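Local atomic coordinates of 2-oxoglutarate dehydrogenase E3 component (Thermus thermophilus, PDB entry 2YQU), a protein that probably oxidises the dihydrolipoyl groups of 2-oxo acid dehydrogenase complexes with NAD(+), using one FAD per subunit. Residues A[146-151]-A[234-239]; A[206-211]-A[352-357]. All blocks are in the same frame, centred on the assembly; numbering follows the deposited sequence.

Interaction 1 of 2, residues A[146-151]-A[234-239]; sequences WAQVDY and VVPEAK
Val234 is gripped through its backbone by the residues on both sides of Ala147: its N donates to Trp146 O (3.1 Å, N-H...O 168°), and its O accepts from Gln148 N at 2.9 Å. With the two backbones running the same way, this is a single parallel beta bridge. It docks a loop onto outer strand 231-237, whose Val235 pairs by backbone bonds with Arg242. The Val234 CG2 methyl meets the edge of the Trp146 indole, lying in the ring plane 3.8 Å from CZ3. At Val235 the contact turns to side chains: Gln148, its chain extended beyond CG, runs alongside in the same direction and brings OE1 to 3.6 Å from Val235 CG2. Pro236 follows, with CD 3.4 Å from Gln148 O and CB 3.4 Å from Asp150 OD1. Asp150 OD2 meanwhile accepts from Glu152 N, Arg153 N and Val154 N. An alanine at Asp150 would probably leave these three amides without their shared acceptor and strip the ring of Pro236 of its carboxylate neighbour. Chemically, direction and register rest on two backbone bonds, whereas Val235 and Pro236 add van der Waals contacts with the Gln148 side chain, its carbonyl oxygen and the Asp150 carboxylate.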
ATOM      1  N   TRP A 146      36.044  10.809 -17.676  1.00 20.97           N
ATOM      2  CA  TRP A 146      36.947  10.615 -16.534  1.00 21.49           C
ATOM      3  C   TRP A 146      36.704   9.312 -15.773  1.00 21.74           C
ATOM      4  O   TRP A 146      37.521   8.924 -14.946  1.00 21.95           O
ATOM      5  CB  TRP A 146      36.889  11.803 -15.560  1.00 21.62           C
ATOM      6  CG  TRP A 146      35.522  12.294 -15.202  1.00 22.16           C
ATOM      7  CD1 TRP A 146      34.908  13.408 -15.686  1.00 22.62           C
ATOM      8  CD2 TRP A 146      34.597  11.701 -14.275  1.00 23.25           C
ATOM      9  NE1 TRP A 146      33.663  13.549 -15.125  1.00 23.96           N
ATOM     10  CE2 TRP A 146      33.445  12.516 -14.253  1.00 23.18           C
ATOM     11  CE3 TRP A 146      34.624  10.560 -13.456  1.00 23.51           C
ATOM     12  CZ2 TRP A 146      32.336  12.232 -13.458  1.00 23.85           C
ATOM     13  CZ3 TRP A 146      33.517  10.281 -12.661  1.00 23.56           C
ATOM     14  CH2 TRP A 146      32.393  11.112 -12.670  1.00 23.74           C
ATOM     15  N   ALA A 147      35.579   8.652 -16.034  1.00 21.83           N
ATOM     16  CA  ALA A 147      35.282   7.365 -15.416  1.00 22.25           C
ATOM     17  C   ALA A 147      35.716   6.226 -16.321  1.00 22.46           C
ATOM     18  O   ALA A 147      35.116   5.993 -17.366  1.00 22.63           O
ATOM     19  CB  ALA A 147      33.798   7.255 -15.097  1.00 22.46           C
ATOM     20  N   GLN A 148      36.773   5.528 -15.918  1.00 22.65           N
ATOM     21  CA  GLN A 148      37.290   4.398 -16.683  1.00 23.07           C
ATOM     22  C   GLN A 148      36.575   3.126 -16.239  1.00 22.78           C
ATOM     23  O   GLN A 148      37.024   2.422 -15.339  1.00 22.78           O
ATOM     24  CB  GLN A 148      38.812   4.281 -16.515  1.00 23.50           C
ATOM     25  CG  GLN A 148      39.569   5.511 -17.027  1.00 25.05           C
ATOM     26  CD  GLN A 148      41.052   5.497 -16.692  1.00 26.92           C
ATOM     27  OE1 GLN A 148      41.612   6.529 -16.314  1.00 30.12           O
ATOM     28  NE2 GLN A 148      41.687   4.339 -16.830  1.00 26.89           N
ATOM     29  N   VAL A 149      35.436   2.871 -16.870  1.00 22.45           N
ATOM     30  CA  VAL A 149      34.603   1.715 -16.579  1.00 22.50           C
ATOM     31  C   VAL A 149      35.168   0.500 -17.303  1.00 22.56           C
ATOM     32  O   VAL A 149      35.222   0.482 -18.536  1.00 22.99           O
ATOM     33  CB  VAL A 149      33.146   1.971 -17.039  1.00 22.32           C
ATOM     34  CG1 VAL A 149      32.277   0.714 -16.892  1.00 21.73           C
ATOM     35  CG2 VAL A 149      32.556   3.129 -16.261  1.00 22.76           C
ATOM     36  N   ASP A 150      35.596  -0.499 -16.536  1.00 22.47           N
ATOM     37  CA  ASP A 150      36.046  -1.776 -17.094  1.00 22.91           C
ATOM     38  C   ASP A 150      35.021  -2.907 -16.881  1.00 22.67           C
ATOM     39  O   ASP A 150      35.309  -4.068 -17.156  1.00 22.90           O
ATOM     40  CB  ASP A 150      37.421  -2.161 -16.508  1.00 22.87           C
ATOM     41  CG  ASP A 150      37.356  -2.492 -15.032  1.00 23.89           C
ATOM     42  OD1 ASP A 150      38.380  -2.925 -14.452  1.00 24.28           O
ATOM     43  OD2 ASP A 150      36.310  -2.362 -14.367  1.00 25.30           O
ATOM     44  N   TYR A 151      33.838  -2.560 -16.368  1.00 22.71           N
ATOM     45  CA  TYR A 151      32.759  -3.525 -16.089  1.00 22.52           C
ATOM     46  C   TYR A 151      33.151  -4.660 -15.119  1.00 22.39           C
ATOM     47  O   TYR A 151      32.486  -5.692 -15.049  1.00 21.81           O
ATOM     48  CB  TYR A 151      32.194  -4.067 -17.408  1.00 22.41           C
ATOM     49  CG  TYR A 151      31.736  -2.945 -18.311  1.00 22.81           C
ATOM     50  CD1 TYR A 151      32.492  -2.552 -19.414  1.00 23.21           C
ATOM     51  CD2 TYR A 151      30.571  -2.239 -18.030  1.00 21.43           C
ATOM     52  CE1 TYR A 151      32.080  -1.494 -20.228  1.00 23.68           C
ATOM     53  CE2 TYR A 151      30.153  -1.196 -18.830  1.00 22.53           C
ATOM     54  CZ  TYR A 151      30.909  -0.822 -19.930  1.00 23.41           C
ATOM     55  OH  TYR A 151      30.482   0.221 -20.721  1.00 23.95           O
ATOM     56  N   VAL A 234      37.775   8.137 -11.965  1.00 21.46           N
ATOM     57  CA  VAL A 234      37.557   6.810 -11.406  1.00 21.79           C
ATOM     58  C   VAL A 234      38.408   5.862 -12.225  1.00 22.52           C
ATOM     59  O   VAL A 234      38.253   5.789 -13.439  1.00 22.73           O
ATOM     60  CB  VAL A 234      36.079   6.386 -11.453  1.00 21.66           C
ATOM     61  CG1 VAL A 234      35.894   5.002 -10.814  1.00 21.44           C
ATOM     62  CG2 VAL A 234      35.213   7.420 -10.743  1.00 20.41           C
ATOM     63  N   VAL A 235      39.320   5.160 -11.561  1.00 23.34           N
ATOM     64  CA  VAL A 235      40.302   4.326 -12.246  1.00 24.39           C
ATOM     65  C   VAL A 235      40.383   2.947 -11.596  1.00 24.72           C
ATOM     66  O   VAL A 235      40.500   2.845 -10.383  1.00 24.74           O
ATOM     67  CB  VAL A 235      41.712   4.976 -12.215  1.00 24.42           C
ATOM     68  CG1 VAL A 235      42.691   4.181 -13.077  1.00 24.98           C
ATOM     69  CG2 VAL A 235      41.652   6.424 -12.675  1.00 25.33           C
ATOM     70  N   PRO A 236      40.303   1.883 -12.385  1.00 25.69           N
ATOM     71  CA  PRO A 236      40.511   0.537 -11.841  1.00 26.34           C
ATOM     72  C   PRO A 236      41.960   0.314 -11.413  1.00 26.92           C
ATOM     73  O   PRO A 236      42.874   0.901 -11.982  1.00 26.90           O
ATOM     74  CB  PRO A 236      40.121  -0.394 -12.997  1.00 26.39           C
ATOM     75  CG  PRO A 236      40.126   0.434 -14.219  1.00 26.42           C
ATOM     76  CD  PRO A 236      39.980   1.863 -13.822  1.00 25.81           C
ATOM     77  N   GLU A 237      42.138  -0.502 -10.383  1.00 27.84           N
ATOM     78  CA  GLU A 237      43.453  -0.922  -9.904  1.00 28.60           C
ATOM     79  C   GLU A 237      43.481  -2.451  -9.842  1.00 29.07           C
ATOM     80  O   GLU A 237      42.489  -3.105 -10.176  1.00 29.07           O
ATOM     81  CB  GLU A 237      43.730  -0.289  -8.539  1.00 28.72           C
ATOM     82  CG  GLU A 237      43.895   1.223  -8.618  1.00 29.58           C
ATOM     83  CD  GLU A 237      43.937   1.912  -7.269  1.00 30.99           C
ATOM     84  OE1 GLU A 237      44.503   3.020  -7.202  1.00 34.01           O
ATOM     85  OE2 GLU A 237      43.404   1.373  -6.280  1.00 33.35           O
ATOM     86  N   ALA A 238      44.613  -3.014  -9.421  1.00 29.53           N
ATOM     87  CA  ALA A 238      44.831  -4.463  -9.465  1.00 29.94           C
ATOM     88  C   ALA A 238      43.735  -5.286  -8.782  1.00 30.09           C
ATOM     89  O   ALA A 238      43.232  -6.256  -9.357  1.00 30.59           O
ATOM     90  CB  ALA A 238      46.202  -4.806  -8.870  1.00 30.07           C
ATOM     91  N   LYS A 239      43.367  -4.900  -7.561  1.00 29.93           N
ATOM     92  CA  LYS A 239      42.333  -5.609  -6.803  1.00 29.83           C
ATOM     93  C   LYS A 239      41.387  -4.615  -6.120  1.00 29.11           C
ATOM     94  O   LYS A 239      40.980  -4.791  -4.968  1.00 29.33           O
ATOM     95  CB  LYS A 239      42.972  -6.565  -5.789  1.00 30.14           C
ATOM     96  CG  LYS A 239      43.899  -5.898  -4.787  1.00 31.42           C
ATOM     97  CD  LYS A 239      44.629  -6.930  -3.941  1.00 32.29           C
ATOM     98  CE  LYS A 239      45.884  -7.433  -4.630  1.00 33.07           C
ATOM     99  NZ  LYS A 239      46.377  -8.679  -3.983  1.00 34.05           N
TER

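Interaction 2 of 2, residues A[206-211]-A[352-357]; sequences MDLEVS and TEEELK
Asp207 and Glu354 reach across between two helix N-termini, each accepting a backbone N-H from the first turn of the other helix, while Asp207 and Thr352 N-cap their own. Thr352 OG1 accepts from Glu355 N at 3.1 Å, and Glu355 OE2 takes Thr352 N in return, completing a capping box. In the tight part, CG of Asp207 is anti to the backbone N (chi1 -176°). From there OD2 accepts from Glu353 N at 3.0 Å, nearly along its C-O axis, while OD1 takes Glu209 N (3.1 Å). The bend of Glu354 at chi2 (68°) folds CD back against Leu208 CB, and OE1 receives Leu208 N at 2.9 Å from above the carboxylate plane, 45° out of it. Thr352 CG2 packs 3.7 Å from Asp207 N, and His401 of strand 397-404 touches both Asp207 and Thr352. The contact thus ties helix 208-221 to helix 353-359 of the dimerisation family region. Toward Glu209 and Glu353 it is looser: OE1 of Glu209 stays 4.2 Å from OE2 of Glu353, with a water between the side chains held weakly by Glu209. Lys387 forms salt bridges with Asp207, Glu209 and Glu353, which would probably offset part of their mutual repulsion; Glu353 OE1 also bonds to Tyr363 OH. Another water donates to both Met206 O and Glu354 OE1, only 2.6 Å from the latter.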
ATOM      1  N   MET A 206      13.109  14.521  -6.190  1.00 19.15           N
ATOM      2  CA  MET A 206      12.213  14.585  -5.036  1.00 18.13           C
ATOM      3  C   MET A 206      12.050  16.023  -4.572  1.00 17.60           C
ATOM      4  O   MET A 206      12.839  16.902  -4.911  1.00 17.32           O
ATOM      5  CB  MET A 206      12.749  13.740  -3.873  1.00 18.14           C
ATOM      6  CG  MET A 206      12.887  12.258  -4.168  1.00 18.48           C
ATOM      7  SD  MET A 206      11.289  11.467  -4.429  1.00 19.86           S
ATOM      8  CE  MET A 206      11.610  10.512  -5.910  1.00 20.71           C
ATOM      9  N   ASP A 207      11.001  16.247  -3.785  1.00 16.53           N
ATOM     10  CA  ASP A 207      10.824  17.478  -3.031  1.00 16.80           C
ATOM     11  C   ASP A 207      11.999  17.649  -2.078  1.00 16.99           C
ATOM     12  O   ASP A 207      12.470  16.675  -1.495  1.00 16.75           O
ATOM     13  CB  ASP A 207       9.516  17.395  -2.259  1.00 16.34           C
ATOM     14  CG  ASP A 207       9.172  18.666  -1.519  1.00 15.54           C
ATOM     15  OD1 ASP A 207       9.617  18.825  -0.375  1.00 16.57           O
ATOM     16  OD2 ASP A 207       8.430  19.551  -1.989  1.00 15.92           O
ATOM     17  N   LEU A 208      12.472  18.884  -1.933  1.00 17.36           N
ATOM     18  CA  LEU A 208      13.702  19.151  -1.191  1.00 18.25           C
ATOM     19  C   LEU A 208      13.613  18.619   0.230  1.00 17.84           C
ATOM     20  O   LEU A 208      14.575  18.068   0.737  1.00 17.58           O
ATOM     21  CB  LEU A 208      14.024  20.651  -1.163  1.00 18.77           C
ATOM     22  CG  LEU A 208      15.218  21.182  -1.962  1.00 21.72           C
ATOM     23  CD1 LEU A 208      15.264  20.630  -3.368  1.00 23.99           C
ATOM     24  CD2 LEU A 208      15.191  22.715  -2.006  1.00 22.44           C
ATOM     25  N   GLU A 209      12.459  18.797   0.865  1.00 18.01           N
ATOM     26  CA  GLU A 209      12.230  18.288   2.224  1.00 18.29           C
ATOM     27  C   GLU A 209      12.461  16.773   2.318  1.00 17.91           C
ATOM     28  O   GLU A 209      13.063  16.274   3.267  1.00 17.34           O
ATOM     29  CB  GLU A 209      10.801  18.615   2.661  1.00 18.90           C
ATOM     30  CG  GLU A 209      10.616  18.811   4.152  1.00 20.84           C
ATOM     31  CD  GLU A 209       9.355  19.588   4.464  1.00 22.10           C
ATOM     32  OE1 GLU A 209       8.274  19.176   3.991  1.00 18.67           O
ATOM     33  OE2 GLU A 209       9.444  20.615   5.189  1.00 25.62           O
ATOM     34  N   VAL A 210      11.971  16.055   1.314  1.00 17.32           N
ATOM     35  CA  VAL A 210      12.097  14.603   1.236  1.00 17.22           C
ATOM     36  C   VAL A 210      13.546  14.178   0.971  1.00 17.34           C
ATOM     37  O   VAL A 210      14.033  13.235   1.580  1.00 17.27           O
ATOM     38  CB  VAL A 210      11.143  14.058   0.149  1.00 17.16           C
ATOM     39  CG1 VAL A 210      11.399  12.599  -0.144  1.00 15.95           C
ATOM     40  CG2 VAL A 210       9.705  14.263   0.584  1.00 17.50           C
ATOM     41  N   SER A 211      14.226  14.872   0.062  1.00 17.35           N
ATOM     42  CA  SER A 211      15.658  14.659  -0.180  1.00 17.71           C
ATOM     43  C   SER A 211      16.461  14.800   1.107  1.00 18.00           C
ATOM     44  O   SER A 211      17.299  13.962   1.427  1.00 16.85           O
ATOM     45  CB  SER A 211      16.177  15.659  -1.218  1.00 18.32           C
ATOM     46  OG  SER A 211      15.781  15.289  -2.527  1.00 19.63           O
ATOM     47  N   THR A 352       6.541  19.493  -6.874  1.00 16.88           N
ATOM     48  CA  THR A 352       7.220  19.769  -5.616  1.00 17.13           C
ATOM     49  C   THR A 352       6.935  21.191  -5.185  1.00 17.08           C
ATOM     50  O   THR A 352       6.480  22.002  -5.978  1.00 16.46           O
ATOM     51  CB  THR A 352       8.746  19.592  -5.741  1.00 17.28           C
ATOM     52  OG1 THR A 352       9.257  20.537  -6.687  1.00 17.12           O
ATOM     53  CG2 THR A 352       9.132  18.214  -6.302  1.00 17.41           C
ATOM     54  N   GLU A 353       7.208  21.481  -3.919  1.00 17.39           N
ATOM     55  CA  GLU A 353       7.183  22.850  -3.416  1.00 17.55           C
ATOM     56  C   GLU A 353       8.085  23.759  -4.257  1.00 17.86           C
ATOM     57  O   GLU A 353       7.718  24.889  -4.538  1.00 18.03           O
ATOM     58  CB  GLU A 353       7.617  22.893  -1.950  1.00 17.55           C
ATOM     59  CG  GLU A 353       6.598  22.293  -1.000  1.00 17.84           C
ATOM     60  CD  GLU A 353       6.695  22.866   0.391  1.00 18.50           C
ATOM     61  OE1 GLU A 353       6.709  24.113   0.509  1.00 19.80           O
ATOM     62  OE2 GLU A 353       6.740  22.071   1.356  1.00 18.50           O
ATOM     63  N   GLU A 354       9.231  23.237  -4.687  1.00 18.05           N
ATOM     64  CA  GLU A 354      10.198  23.995  -5.495  1.00 18.73           C
ATOM     65  C   GLU A 354       9.585  24.414  -6.824  1.00 19.15           C
ATOM     66  O   GLU A 354       9.727  25.564  -7.241  1.00 19.08           O
ATOM     67  CB  GLU A 354      11.473  23.179  -5.740  1.00 18.61           C
ATOM     68  CG  GLU A 354      12.375  23.051  -4.520  1.00 18.58           C
ATOM     69  CD  GLU A 354      11.748  22.202  -3.431  1.00 18.53           C
ATOM     70  OE1 GLU A 354      11.492  21.008  -3.701  1.00 17.25           O
ATOM     71  OE2 GLU A 354      11.479  22.735  -2.327  1.00 17.88           O
ATOM     72  N   GLU A 355       8.879  23.484  -7.467  1.00 19.45           N
ATOM     73  CA  GLU A 355       8.231  23.752  -8.745  1.00 19.83           C
ATOM     74  C   GLU A 355       7.070  24.735  -8.586  1.00 19.97           C
ATOM     75  O   GLU A 355       6.907  25.619  -9.414  1.00 20.12           O
ATOM     76  CB  GLU A 355       7.765  22.453  -9.410  1.00 20.07           C
ATOM     77  CG  GLU A 355       8.923  21.589  -9.887  1.00 20.84           C
ATOM     78  CD  GLU A 355       8.515  20.192 -10.315  1.00 21.88           C
ATOM     79  OE1 GLU A 355       8.979  19.741 -11.381  1.00 23.17           O
ATOM     80  OE2 GLU A 355       7.740  19.534  -9.598  1.00 21.03           O
ATOM     81  N   LEU A 356       6.284  24.598  -7.519  1.00 19.98           N
ATOM     82  CA  LEU A 356       5.172  25.512  -7.269  1.00 20.34           C
ATOM     83  C   LEU A 356       5.675  26.936  -7.031  1.00 21.25           C
ATOM     84  O   LEU A 356       5.131  27.881  -7.592  1.00 20.98           O
ATOM     85  CB  LEU A 356       4.338  25.049  -6.063  1.00 20.04           C
ATOM     86  CG  LEU A 356       3.634  23.690  -6.185  1.00 18.88           C
ATOM     87  CD1 LEU A 356       2.759  23.431  -4.967  1.00 17.23           C
ATOM     88  CD2 LEU A 356       2.817  23.594  -7.465  1.00 17.88           C
ATOM     89  N   LYS A 357       6.714  27.078  -6.209  1.00 21.95           N
ATOM     90  CA  LYS A 357       7.299  28.386  -5.923  1.00 22.93           C
ATOM     91  C   LYS A 357       7.834  29.033  -7.195  1.00 23.19           C
ATOM     92  O   LYS A 357       7.655  30.227  -7.398  1.00 23.61           O
ATOM     93  CB  LYS A 357       8.434  28.278  -4.904  1.00 23.02           C
ATOM     94  CG  LYS A 357       7.999  27.999  -3.478  1.00 23.68           C
ATOM     95  CD  LYS A 357       9.198  27.502  -2.678  1.00 25.05           C
ATOM     96  CE  LYS A 357       8.962  27.476  -1.186  1.00 26.52           C
ATOM     97  NZ  LYS A 357      10.243  27.165  -0.477  1.00 27.30           N
TER
HETATM   98  O   HOH W   1      12.824  19.672  -5.475  1.00 16.89           O
HETATM   99  O   HOH W   2      10.501  21.447  -0.139  1.00 19.91           O
HETATM  100  O   HOH W   3       6.986  22.734   3.957  1.00 29.06           O

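Overall arrangement
Interactions 1 and 2 do not touch, their centres 35 Å apart and their nearest atoms about 20 Å apart. Their segments alternate along the chain, since 206-211 lies between 146-151 and 234-239. Both approach residues that bind NAD(+), a ligand absent from this chain. In interaction 1 the side chain of Trp146 comes within about 4 Å of that of Val231; in interaction 2 that of Met206 lies about 5 Å from Val177 and 6 Å from Val339. A bound FAD is about 10 Å from the Met206 side chain, so Met206 lies near both the nucleotide site and the flavin cofactor.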